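Local coordinates for protein exodeoxyribonuclease (Neisseria meningitidis, PDB 4B5G) that probably cleaves DNA at apurinic or apyrimidinic sites as a metal-dependent endonuclease of the AP/ExoA repair family, at residues E87-E92 and Q120-R125; G93-C98 and I106-P111; Q155-K160 and Y196-G201. All coordinates share one frame; numbering follows the deposited sequence.

Interaction 1. Residues E87-E92 and Q120-R125; sequences EEFDRE and QQVKYR
Glu88 and Phe89 of the short helix 87-90 lean on Val122 and Arg125 of the long helix 117-138, joining two helices of a DNase I-like alpha/beta fold by a salt bridge beside an apolar wedge. Glu88 sets CG anti to its backbone N (chi1 -179°) and stays extended beyond it, carrying its carboxylate across to the second helix. There the syn lone pair of Glu88 OE2 accepts Arg125 NE at 2.8 Å. The N-H points at the oxygen at 156°, with the acceptor tilted modestly out of the guanidinium plane; the two side chains cross nearly at right angles. Long, flexible chains suit this solvent-facing side, where Arg125 is exposed and its NH2 has a second, long and weak ion pair with Glu118. Glu92, by contrast, spends OE1 on a salt bridge to Arg94, and only its OE2 comes near Val122. Beside the salt bridge, the buried Phe89 ring packs between the two helices, with Glu88 CG lying over the centre of one face. Phe89 CE1 packs 3.7 Å from Val122 CG1. The Phe89 ring also pairs edge-to-face with Phe126, next on the long helix. The carbonyl of Val122 lies near the ring plane, Val122 O approaching Phe89 CE1 at the edge, while Arg125 CB lies in plane at the ring edge, 3.8 Å from Phe89 CZ.

Interaction 2. Residues G93-C98 and I106-P111; sequences GRFVRC and ISLYLP. With nucleotides of chain D.
Arg94 runs alongside the Tyr109-Pro111 backbone where the beta hairpin of strands 95-100 and 103-109 reaches the active site. With CG anti to the carbonyl carbon (chi1 -62°) and the chain extended as far as NE, the side chain keeps close to one carbonyl for much of its length. CB, CG and CD all pass near Tyr109 O; CD also touches the ring of Pro111 at CG. NE, paired with Glu92, lies near the same proline carbon. At CZ the guanidinium lays one face over Pro111 CA. Its NH1 then donates to Tyr109 O at 3.0 Å, the oxygen lying in the guanidinium plane while the donor sits well above the carbonyl plane. The same NH1 stands over a face of the Tyr109 ring, toward its rim, in a cation-pi contact with CZ 4.7 Å from the ring centroid; the planes are 47° apart. NH2 has a weak bond to Tyr66 OH. Arginine suits the place because its several N-H groups and one flat face serve all these partners at once. Tyr109, predicted to be an active-site residue, donates OH to OP2 of the abasic-site analogue 3DR6 of chain D at 2.7 Å. Farther along, Val96 and Ser107 form a hydrogen-bonded antiparallel pair, and Ile106 CG2 rests off-centre over the Phe95 ring, 4.2 Å from its centroid. Strand 95-100 is flanked by strand 79-82 and strand 103-109 by strand 143-147; Ile106 and Leu108 face helix 117-138, whereas Val96 and Ser107 pack on strand 69-73 of the other sheet of the sandwich.

Interaction 3. Residues Q155-K160 and Y196-G201; sequences QNIDLK and YPDVPG
Ile157 meets Asp198 with its side-chain tip CD1 and Pro200 with its carbonyl oxygen, and this surface contact joins two loops near the bound nucleic acid. Tyr196 begins the second loop as the chain leaves helix 191-195, its ring edge-to-face with Trp192 and its OH bonded to Ala236 O. Pro197 follows, turning its carbonyl toward the isoleucine: Ile157 CD1 lies 4.1 Å from Pro197 O. At Asp198 the backbone does the touching, for Ile157 CD1 comes to 3.7 Å from Asp198 O, while the carboxylate stays farther off at this exposed position. Ile157 extends its longer branch to get there, CG1 being anti to the backbone N (chi1 -166°). Val199 contributes through its carbonyl, which accepts from Arg193 NH1 and Trp192 NE1. Pro200 brings its CA to 3.7 Å from Ile157 O, with its CB nearly as close; a proline, having no N-H, offers carbon to this carbonyl. Gly201 then continues with positive phi, a conformation that glycine adopts easily. On the facing side, residues 155-158 form a type I beta turn, closed by Asp158 N donating to Gln155 O at 2.9 Å. Asp158 OD2 clamps it further by accepting Gln155 N at 2.7 Å on its anti side, and OD1 makes salt bridges with Arg193 and Arg219. Arg193 thus grips both loops, Asp158 with NH2 and Val199 O with NH1. No hydrogen bond spans the two segments directly: they meet by van der Waals contact of aliphatic carbon with carbonyl oxygen, so a polar tie between the loops is provided by Arg193, which bonds to both.

Interactions 1 and 2 adjoin, their centres 12 Å apart, because helix 87-90 leads into strand 95-100 and strand 103-109 is followed by helix 117-138. Across the junction Lys123 CE packs 3.7 Å from Leu110 CD2. Both also converge on Asn151, a predicted transition-state stabilizer: its backbone O accepts Lys123 NZ and its ND2 donates to Leu110 O. Interaction 2 carries the contact with the abasic-site analogue; Tyr109 lies about 3 Å, side chain to side chain, from the metal ligand Glu36. Interaction 3 stands apart, its centre 24 Å from that of interaction 2, yet its nearest atom is about 6 Å from the bound nucleic acid.

Interaction 1. Residues E87-E92 and Q120-R125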
loop_
_atom_site.group_PDB
_atom_site.type_symbol
_atom_site.label_atom_id
_atom_site.label_comp_id
_atom_site.label_asym_id
_atom_site.label_seq_id
_atom_site.Cartn_x
_atom_site.Cartn_y
_atom_site.Cartn_z
ATOM N N GLU A 87 7.428 15.546 -10.883
ATOM C CA GLU A 87 7.957 16.437 -9.858
ATOM C C GLU A 87 6.976 16.640 -8.695
ATOM O O GLU A 87 7.344 16.534 -7.518
ATOM C CB GLU A 87 8.372 17.763 -10.521
ATOM C CG GLU A 87 7.218 18.613 -11.053
ATOM C CD GLU A 87 7.676 19.949 -11.601
ATOM O OE1 GLU A 87 8.834 20.033 -12.063
ATOM O OE2 GLU A 87 6.892 20.922 -11.548
ATOM N N GLU A 88 5.717 16.866 -9.053
ATOM C CA GLU A 88 4.684 17.325 -8.137
ATOM C C GLU A 88 4.400 16.321 -7.024
ATOM O O GLU A 88 4.077 16.701 -5.897
ATOM C CB GLU A 88 3.412 17.626 -8.935
ATOM C CG GLU A 88 2.236 18.149 -8.141
ATOM C CD GLU A 88 1.053 18.477 -9.033
ATOM O OE1 GLU A 88 1.175 18.312 -10.266
ATOM O OE2 GLU A 88 0.003 18.899 -8.504
ATOM N N PHE A 89 4.530 15.039 -7.344
ATOM C CA PHE A 89 4.290 13.985 -6.366
ATOM C C PHE A 89 5.580 13.317 -5.891
ATOM O O PHE A 89 5.613 12.707 -4.823
ATOM C CB PHE A 89 3.309 12.966 -6.939
ATOM C CG PHE A 89 2.090 13.597 -7.544
ATOM C CD1 PHE A 89 1.094 14.123 -6.738
ATOM C CD2 PHE A 89 1.953 13.690 -8.918
ATOM C CE1 PHE A 89 -0.024 14.716 -7.293
ATOM C CE2 PHE A 89 0.839 14.282 -9.479
ATOM C CZ PHE A 89 -0.151 14.797 -8.665
ATOM N N ASP A 90 6.638 13.435 -6.689
ATOM C CA ASP A 90 7.939 12.893 -6.303
ATOM C C ASP A 90 8.633 13.742 -5.246
ATOM O O ASP A 90 9.495 13.246 -4.521
ATOM C CB ASP A 90 8.850 12.694 -7.517
ATOM C CG ASP A 90 8.391 11.558 -8.404
ATOM O OD1 ASP A 90 7.859 10.567 -7.862
ATOM O OD2 ASP A 90 8.565 11.650 -9.637
ATOM N N ARG A 91 8.271 15.020 -5.157
ATOM C CA ARG A 91 8.768 15.840 -4.054
ATOM C C ARG A 91 8.118 15.441 -2.727
ATOM O O ARG A 91 8.428 16.011 -1.682
ATOM C CB ARG A 91 8.535 17.331 -4.309
ATOM C CG ARG A 91 9.337 17.913 -5.461
ATOM C CD ARG A 91 9.391 19.431 -5.370
ATOM N NE ARG A 91 8.308 19.973 -4.554
ATOM C CZ ARG A 91 8.238 21.238 -4.149
ATOM N NH1 ARG A 91 9.192 22.097 -4.482
ATOM N NH2 ARG A 91 7.217 21.643 -3.406
ATOM N N GLU A 92 7.220 14.460 -2.776
ATOM C CA GLU A 92 6.552 13.971 -1.577
ATOM C C GLU A 92 6.920 12.521 -1.262
ATOM O O GLU A 92 6.570 12.005 -0.201
ATOM C CB GLU A 92 5.035 14.107 -1.723
ATOM C CG GLU A 92 4.569 15.520 -2.033
ATOM C CD GLU A 92 3.061 15.667 -1.978
ATOM O OE1 GLU A 92 2.421 14.967 -1.166
ATOM O OE2 GLU A 92 2.514 16.482 -2.752
ATOM N N GLN A 120 -7.339 17.594 -1.929
ATOM C CA GLN A 120 -8.240 16.765 -2.723
ATOM C C GLN A 120 -7.906 16.880 -4.208
ATOM O O GLN A 120 -7.863 15.873 -4.927
ATOM C CB GLN A 120 -9.695 17.159 -2.469
ATOM C CG GLN A 120 -10.708 16.236 -3.114
ATOM C CD GLN A 120 -10.693 14.846 -2.512
ATOM O OE1 GLN A 120 -10.612 14.685 -1.295
ATOM N NE2 GLN A 120 -10.766 13.834 -3.364
ATOM N N GLN A 121 -7.655 18.106 -4.664
ATOM C CA GLN A 121 -7.277 18.322 -6.064
ATOM C C GLN A 121 -5.927 17.727 -6.439
ATOM O O GLN A 121 -5.794 17.142 -7.516
ATOM C CB GLN A 121 -7.332 19.800 -6.437
ATOM C CG GLN A 121 -8.737 20.380 -6.388
ATOM C CD GLN A 121 -9.644 19.771 -7.451
ATOM O OE1 GLN A 121 -9.178 19.287 -8.489
ATOM N NE2 GLN A 121 -10.944 19.795 -7.196
ATOM N N VAL A 122 -4.931 17.881 -5.567
ATOM C CA VAL A 122 -3.639 17.237 -5.792
ATOM C C VAL A 122 -3.810 15.719 -5.891
ATOM O O VAL A 122 -3.160 15.048 -6.707
ATOM C CB VAL A 122 -2.617 17.617 -4.697
ATOM C CG1 VAL A 122 -1.637 16.485 -4.426
ATOM C CG2 VAL A 122 -1.883 18.896 -5.073
ATOM N N LYS A 123 -4.733 15.198 -5.089
ATOM C CA LYS A 123 -5.082 13.786 -5.123
ATOM C C LYS A 123 -5.680 13.413 -6.477
ATOM O O LYS A 123 -5.363 12.360 -7.036
ATOM C CB LYS A 123 -6.071 13.468 -3.997
ATOM C CG LYS A 123 -6.462 12.005 -3.884
ATOM C CD LYS A 123 -7.376 11.789 -2.688
ATOM C CE LYS A 123 -7.720 10.320 -2.510
ATOM N NZ LYS A 123 -8.603 10.102 -1.331
ATOM N N TYR A 124 -6.537 14.281 -7.006
ATOM C CA TYR A 124 -7.131 14.034 -8.317
ATOM C C TYR A 124 -6.124 14.073 -9.467
ATOM O O TYR A 124 -6.179 13.229 -10.363
ATOM C CB TYR A 124 -8.310 14.972 -8.591
ATOM C CG TYR A 124 -9.594 14.509 -7.942
ATOM C CD1 TYR A 124 -10.251 13.372 -8.396
ATOM C CD2 TYR A 124 -10.157 15.213 -6.889
ATOM C CE1 TYR A 124 -11.424 12.942 -7.807
ATOM C CE2 TYR A 124 -11.332 14.794 -6.298
ATOM C CZ TYR A 124 -11.961 13.658 -6.759
ATOM O OH TYR A 124 -13.131 13.236 -6.171
ATOM N N ARG A 125 -5.216 15.047 -9.448
ATOM C CA ARG A 125 -4.145 15.079 -10.442
ATOM C C ARG A 125 -3.284 13.832 -10.316
ATOM O O ARG A 125 -2.760 13.320 -11.310
ATOM C CB ARG A 125 -3.257 16.318 -10.295
ATOM C CG ARG A 125 -3.978 17.649 -10.312
ATOM C CD ARG A 125 -2.979 18.776 -10.531
ATOM N NE ARG A 125 -2.587 19.420 -9.280
ATOM C CZ ARG A 125 -3.244 20.430 -8.720
ATOM N NH1 ARG A 125 -4.333 20.916 -9.299
ATOM N NH2 ARG A 125 -2.812 20.953 -7.581
#

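Interaction 2. Residues G93-C98 and I106-P111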
loop_
_atom_site.group_PDB
_atom_site.type_symbol
_atom_site.label_atom_id
_atom_site.label_comp_id
_atom_site.label_asym_id
_atom_site.label_seq_id
_atom_site.Cartn_x
_atom_site.Cartn_y
_atom_site.Cartn_z
ATOM N N GLY A 93 7.632 11.877 -2.184
ATOM C CA GLY A 93 8.053 10.493 -2.019
ATOM C C GLY A 93 6.913 9.533 -1.734
ATOM O O GLY A 93 6.658 9.186 -0.581
ATOM N N ARG A 94 6.225 9.100 -2.787
ATOM C CA ARG A 94 5.030 8.277 -2.631
ATOM C C ARG A 94 5.037 7.037 -3.519
ATOM O O ARG A 94 3.991 6.433 -3.752
ATOM C CB ARG A 94 3.782 9.107 -2.933
ATOM C CG ARG A 94 3.571 10.279 -1.994
ATOM C CD ARG A 94 2.312 11.043 -2.351
ATOM N NE ARG A 94 2.004 12.073 -1.364
ATOM C CZ ARG A 94 1.310 11.853 -0.252
ATOM N NH1 ARG A 94 0.852 10.637 0.017
ATOM N NH2 ARG A 94 1.076 12.847 0.593
ATOM N N PHE A 95 6.209 6.654 -4.011
ATOM C CA PHE A 95 6.289 5.567 -4.977
ATOM C C PHE A 95 7.662 4.908 -4.964
ATOM O O PHE A 95 8.682 5.585 -5.096
ATOM C CB PHE A 95 5.971 6.118 -6.373
ATOM C CG PHE A 95 5.940 5.080 -7.461
ATOM C CD1 PHE A 95 7.103 4.695 -8.111
ATOM C CD2 PHE A 95 4.742 4.502 -7.847
ATOM C CE1 PHE A 95 7.072 3.747 -9.115
ATOM C CE2 PHE A 95 4.706 3.555 -8.850
ATOM C CZ PHE A 95 5.872 3.180 -9.485
ATOM N N VAL A 96 7.688 3.585 -4.817
ATOM C CA VAL A 96 8.926 2.830 -5.010
ATOM C C VAL A 96 8.635 1.548 -5.777
ATOM O O VAL A 96 7.674 0.841 -5.471
ATOM C CB VAL A 96 9.590 2.447 -3.664
ATOM C CG1 VAL A 96 10.753 1.486 -3.884
ATOM C CG2 VAL A 96 10.067 3.679 -2.924
ATOM N N ARG A 97 9.476 1.248 -6.764
ATOM C CA ARG A 97 9.324 0.027 -7.549
ATOM C C ARG A 97 10.572 -0.848 -7.489
ATOM O O ARG A 97 11.695 -0.352 -7.555
ATOM C CB ARG A 97 8.984 0.360 -9.005
ATOM C CG ARG A 97 8.880 -0.859 -9.911
ATOM C CD ARG A 97 8.454 -0.479 -11.318
ATOM N NE ARG A 97 8.336 -1.651 -12.182
ATOM C CZ ARG A 97 7.744 -1.645 -13.372
ATOM N NH1 ARG A 97 7.201 -0.530 -13.840
ATOM N NH2 ARG A 97 7.689 -2.758 -14.091
ATOM N N CYS A 98 10.365 -2.152 -7.349
ATOM C CA CYS A 98 11.469 -3.102 -7.329
ATOM C C CYS A 98 11.205 -4.269 -8.276
ATOM O O CYS A 98 10.184 -4.955 -8.169
ATOM C CB CYS A 98 11.724 -3.611 -5.910
ATOM S SG CYS A 98 12.323 -2.345 -4.765
ATOM N N ILE A 106 5.562 -2.910 -5.882
ATOM C CA ILE A 106 5.544 -1.463 -5.698
ATOM C C ILE A 106 4.914 -1.019 -4.383
ATOM O O ILE A 106 3.804 -1.423 -4.048
ATOM C CB ILE A 106 4.799 -0.763 -6.848
ATOM C CG1 ILE A 106 5.615 -0.854 -8.131
ATOM C CG2 ILE A 106 4.540 0.700 -6.517
ATOM C CD1 ILE A 106 5.006 -0.109 -9.269
ATOM N N SER A 107 5.634 -0.183 -3.640
ATOM C CA SER A 107 5.061 0.450 -2.463
ATOM C C SER A 107 4.516 1.814 -2.862
ATOM O O SER A 107 5.250 2.649 -3.411
ATOM C CB SER A 107 6.102 0.594 -1.353
ATOM O OG SER A 107 5.524 1.129 -0.175
ATOM N N LEU A 108 3.228 2.033 -2.596
ATOM C CA LEU A 108 2.573 3.275 -3.000
ATOM C C LEU A 108 1.745 3.928 -1.889
ATOM O O LEU A 108 0.930 3.277 -1.232
ATOM C CB LEU A 108 1.706 3.043 -4.241
ATOM C CG LEU A 108 0.931 4.259 -4.754
ATOM C CD1 LEU A 108 1.465 4.697 -6.106
ATOM C CD2 LEU A 108 -0.555 3.948 -4.842
ATOM N N TYR A 109 1.959 5.227 -1.704
ATOM C CA TYR A 109 1.179 6.023 -0.763
ATOM C C TYR A 109 0.414 7.100 -1.522
ATOM O O TYR A 109 0.918 8.205 -1.723
ATOM C CB TYR A 109 2.094 6.678 0.273
ATOM C CG TYR A 109 1.373 7.408 1.388
ATOM C CD1 TYR A 109 0.030 7.172 1.654
ATOM C CD2 TYR A 109 2.037 8.348 2.166
ATOM C CE1 TYR A 109 -0.627 7.842 2.667
ATOM C CE2 TYR A 109 1.389 9.023 3.182
ATOM C CZ TYR A 109 0.057 8.767 3.427
ATOM O OH TYR A 109 -0.596 9.436 4.437
ATOM N N LEU A 110 -0.802 6.772 -1.941
ATOM C CA LEU A 110 -1.639 7.710 -2.677
ATOM C C LEU A 110 -2.038 8.867 -1.764
ATOM O O LEU A 110 -2.464 8.645 -0.630
ATOM C CB LEU A 110 -2.876 6.990 -3.223
ATOM C CG LEU A 110 -3.652 7.613 -4.385
ATOM C CD1 LEU A 110 -4.306 6.521 -5.214
ATOM C CD2 LEU A 110 -4.699 8.597 -3.886
ATOM N N PRO A 111 -1.890 10.108 -2.257
ATOM C CA PRO A 111 -2.140 11.334 -1.489
ATOM C C PRO A 111 -3.544 11.386 -0.899
ATOM O O PRO A 111 -4.502 10.970 -1.547
ATOM C CB PRO A 111 -1.979 12.439 -2.536
ATOM C CG PRO A 111 -1.081 11.858 -3.562
ATOM C CD PRO A 111 -1.434 10.403 -3.626
ATOM O "O5'" 3DR D 6 -5.653 9.734 4.884
ATOM P P 3DR D 6 -4.230 9.643 5.609
ATOM O OP1 3DR D 6 -4.078 8.293 6.195
ATOM O OP2 3DR D 6 -3.202 10.153 4.674
ATOM C "C2'" 3DR D 6 -10.051 8.493 4.737
ATOM C "C5'" 3DR D 6 -6.825 9.417 5.624
ATOM C "C4'" 3DR D 6 -8.079 9.880 4.904
ATOM O "O4'" 3DR D 6 -8.150 9.254 3.598
ATOM C "C1'" 3DR D 6 -9.466 8.803 3.365
ATOM C "C3'" 3DR D 6 -9.380 9.537 5.627
ATOM O "O3'" 3DR D 6 -10.183 10.705 5.771
#

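Interaction 3. Residues Q155-K160 and Y196-G201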
loop_
_atom_site.group_PDB
_atom_site.type_symbol
_atom_site.label_atom_id
_atom_site.label_comp_id
_atom_site.label_asym_id
_atom_site.label_seq_id
_atom_site.Cartn_x
_atom_site.Cartn_y
_atom_site.Cartn_z
ATOM N N GLN A 155 -16.297 0.111 -2.320
ATOM C CA GLN A 155 -17.750 -0.035 -2.222
ATOM C C GLN A 155 -18.249 0.075 -0.780
ATOM O O GLN A 155 -17.458 0.246 0.146
ATOM C CB GLN A 155 -18.194 -1.360 -2.850
ATOM C CG GLN A 155 -17.953 -1.436 -4.353
ATOM C CD GLN A 155 -18.055 -2.845 -4.896
ATOM O OE1 GLN A 155 -18.045 -3.816 -4.140
ATOM N NE2 GLN A 155 -18.139 -2.966 -6.215
ATOM N N ASN A 156 -19.566 -0.007 -0.600
ATOM C CA ASN A 156 -20.184 0.115 0.722
ATOM C C ASN A 156 -19.660 -0.886 1.747
ATOM O O ASN A 156 -19.635 -0.604 2.944
ATOM C CB ASN A 156 -21.705 -0.032 0.610
ATOM C CG ASN A 156 -22.337 1.074 -0.202
ATOM O OD1 ASN A 156 -21.642 1.898 -0.795
ATOM N ND2 ASN A 156 -23.664 1.098 -0.240
ATOM N N ILE A 157 -19.234 -2.051 1.270
ATOM C CA ILE A 157 -18.792 -3.125 2.153
ATOM C C ILE A 157 -17.363 -2.863 2.637
ATOM O O ILE A 157 -16.870 -3.533 3.544
ATOM C CB ILE A 157 -18.869 -4.500 1.441
ATOM C CG1 ILE A 157 -18.751 -5.658 2.436
ATOM C CG2 ILE A 157 -17.831 -4.599 0.336
ATOM C CD1 ILE A 157 -19.184 -6.988 1.860
ATOM N N ASP A 158 -16.702 -1.883 2.031
ATOM C CA ASP A 158 -15.300 -1.594 2.335
ATOM C C ASP A 158 -15.107 -0.602 3.486
ATOM O O ASP A 158 -13.987 -0.160 3.743
ATOM C CB ASP A 158 -14.574 -1.096 1.081
ATOM C CG ASP A 158 -14.496 -2.153 -0.004
ATOM O OD1 ASP A 158 -14.165 -3.314 0.316
ATOM O OD2 ASP A 158 -14.780 -1.827 -1.176
ATOM N N LEU A 159 -16.194 -0.261 4.177
ATOM C CA LEU A 159 -16.130 0.631 5.337
ATOM C C LEU A 159 -17.434 0.580 6.140
ATOM O O LEU A 159 -18.512 0.417 5.569
ATOM C CB LEU A 159 -15.801 2.060 4.894
ATOM C CG LEU A 159 -16.902 2.836 4.170
ATOM C CD1 LEU A 159 -17.092 4.206 4.809
ATOM C CD2 LEU A 159 -16.628 2.937 2.685
ATOM N N LYS A 160 -17.331 0.712 7.462
ATOM C CA LYS A 160 -18.474 0.482 8.351
ATOM C C LYS A 160 -19.691 1.386 8.135
ATOM O O LYS A 160 -20.793 0.887 7.898
ATOM C CB LYS A 160 -18.030 0.536 9.818
ATOM C CG LYS A 160 -19.162 0.328 10.808
ATOM C CD LYS A 160 -19.855 -1.016 10.607
ATOM C CE LYS A 160 -18.911 -2.190 10.823
ATOM N NZ LYS A 160 -18.418 -2.253 12.223
ATOM N N TYR A 196 -12.003 -12.892 -1.029
ATOM C CA TYR A 196 -13.158 -12.907 -0.136
ATOM C C TYR A 196 -14.119 -11.772 -0.480
ATOM O O TYR A 196 -13.957 -10.652 0.004
ATOM C CB TYR A 196 -12.718 -12.760 1.322
ATOM C CG TYR A 196 -11.510 -13.582 1.715
ATOM C CD1 TYR A 196 -11.611 -14.952 1.922
ATOM C CD2 TYR A 196 -10.274 -12.979 1.908
ATOM C CE1 TYR A 196 -10.508 -15.702 2.293
ATOM C CE2 TYR A 196 -9.167 -13.719 2.278
ATOM C CZ TYR A 196 -9.288 -15.079 2.470
ATOM O OH TYR A 196 -8.186 -15.816 2.839
ATOM N N PRO A 197 -15.125 -12.058 -1.322
ATOM C CA PRO A 197 -16.055 -11.021 -1.795
ATOM C C PRO A 197 -17.024 -10.494 -0.734
ATOM O O PRO A 197 -17.681 -9.480 -0.973
ATOM C CB PRO A 197 -16.830 -11.705 -2.928
ATOM C CG PRO A 197 -16.434 -13.136 -2.927
ATOM C CD PRO A 197 -15.422 -13.394 -1.864
ATOM N N ASP A 198 -17.111 -11.159 0.412
ATOM C CA ASP A 198 -18.067 -10.758 1.443
ATOM C C ASP A 198 -17.421 -10.351 2.767
ATOM O O ASP A 198 -18.115 -9.968 3.708
ATOM C CB ASP A 198 -19.101 -11.863 1.671
ATOM C CG ASP A 198 -20.148 -11.911 0.576
ATOM O OD1 ASP A 198 -20.414 -10.856 -0.038
ATOM O OD2 ASP A 198 -20.704 -13.000 0.325
ATOM N N VAL A 199 -16.097 -10.433 2.839
ATOM C CA VAL A 199 -15.388 -10.023 4.045
ATOM C C VAL A 199 -14.918 -8.577 3.920
ATOM O O VAL A 199 -14.215 -8.232 2.969
ATOM C CB VAL A 199 -14.175 -10.932 4.332
ATOM C CG1 VAL A 199 -13.456 -10.478 5.593
ATOM C CG2 VAL A 199 -14.615 -12.382 4.455
ATOM N N PRO A 200 -15.318 -7.726 4.879
ATOM C CA PRO A 200 -14.931 -6.312 4.907
ATOM C C PRO A 200 -13.419 -6.144 4.897
ATOM O O PRO A 200 -12.882 -5.515 3.990
ATOM C CB PRO A 200 -15.508 -5.819 6.236
ATOM C CG PRO A 200 -16.653 -6.727 6.504
ATOM C CD PRO A 200 -16.224 -8.069 5.989
ATOM N N GLY A 201 -12.748 -6.701 5.899
ATOM C CA GLY A 201 -11.300 -6.665 5.957
ATOM C C GLY A 201 -10.751 -5.259 6.097
ATOM O O GLY A 201 -9.907 -4.837 5.305
#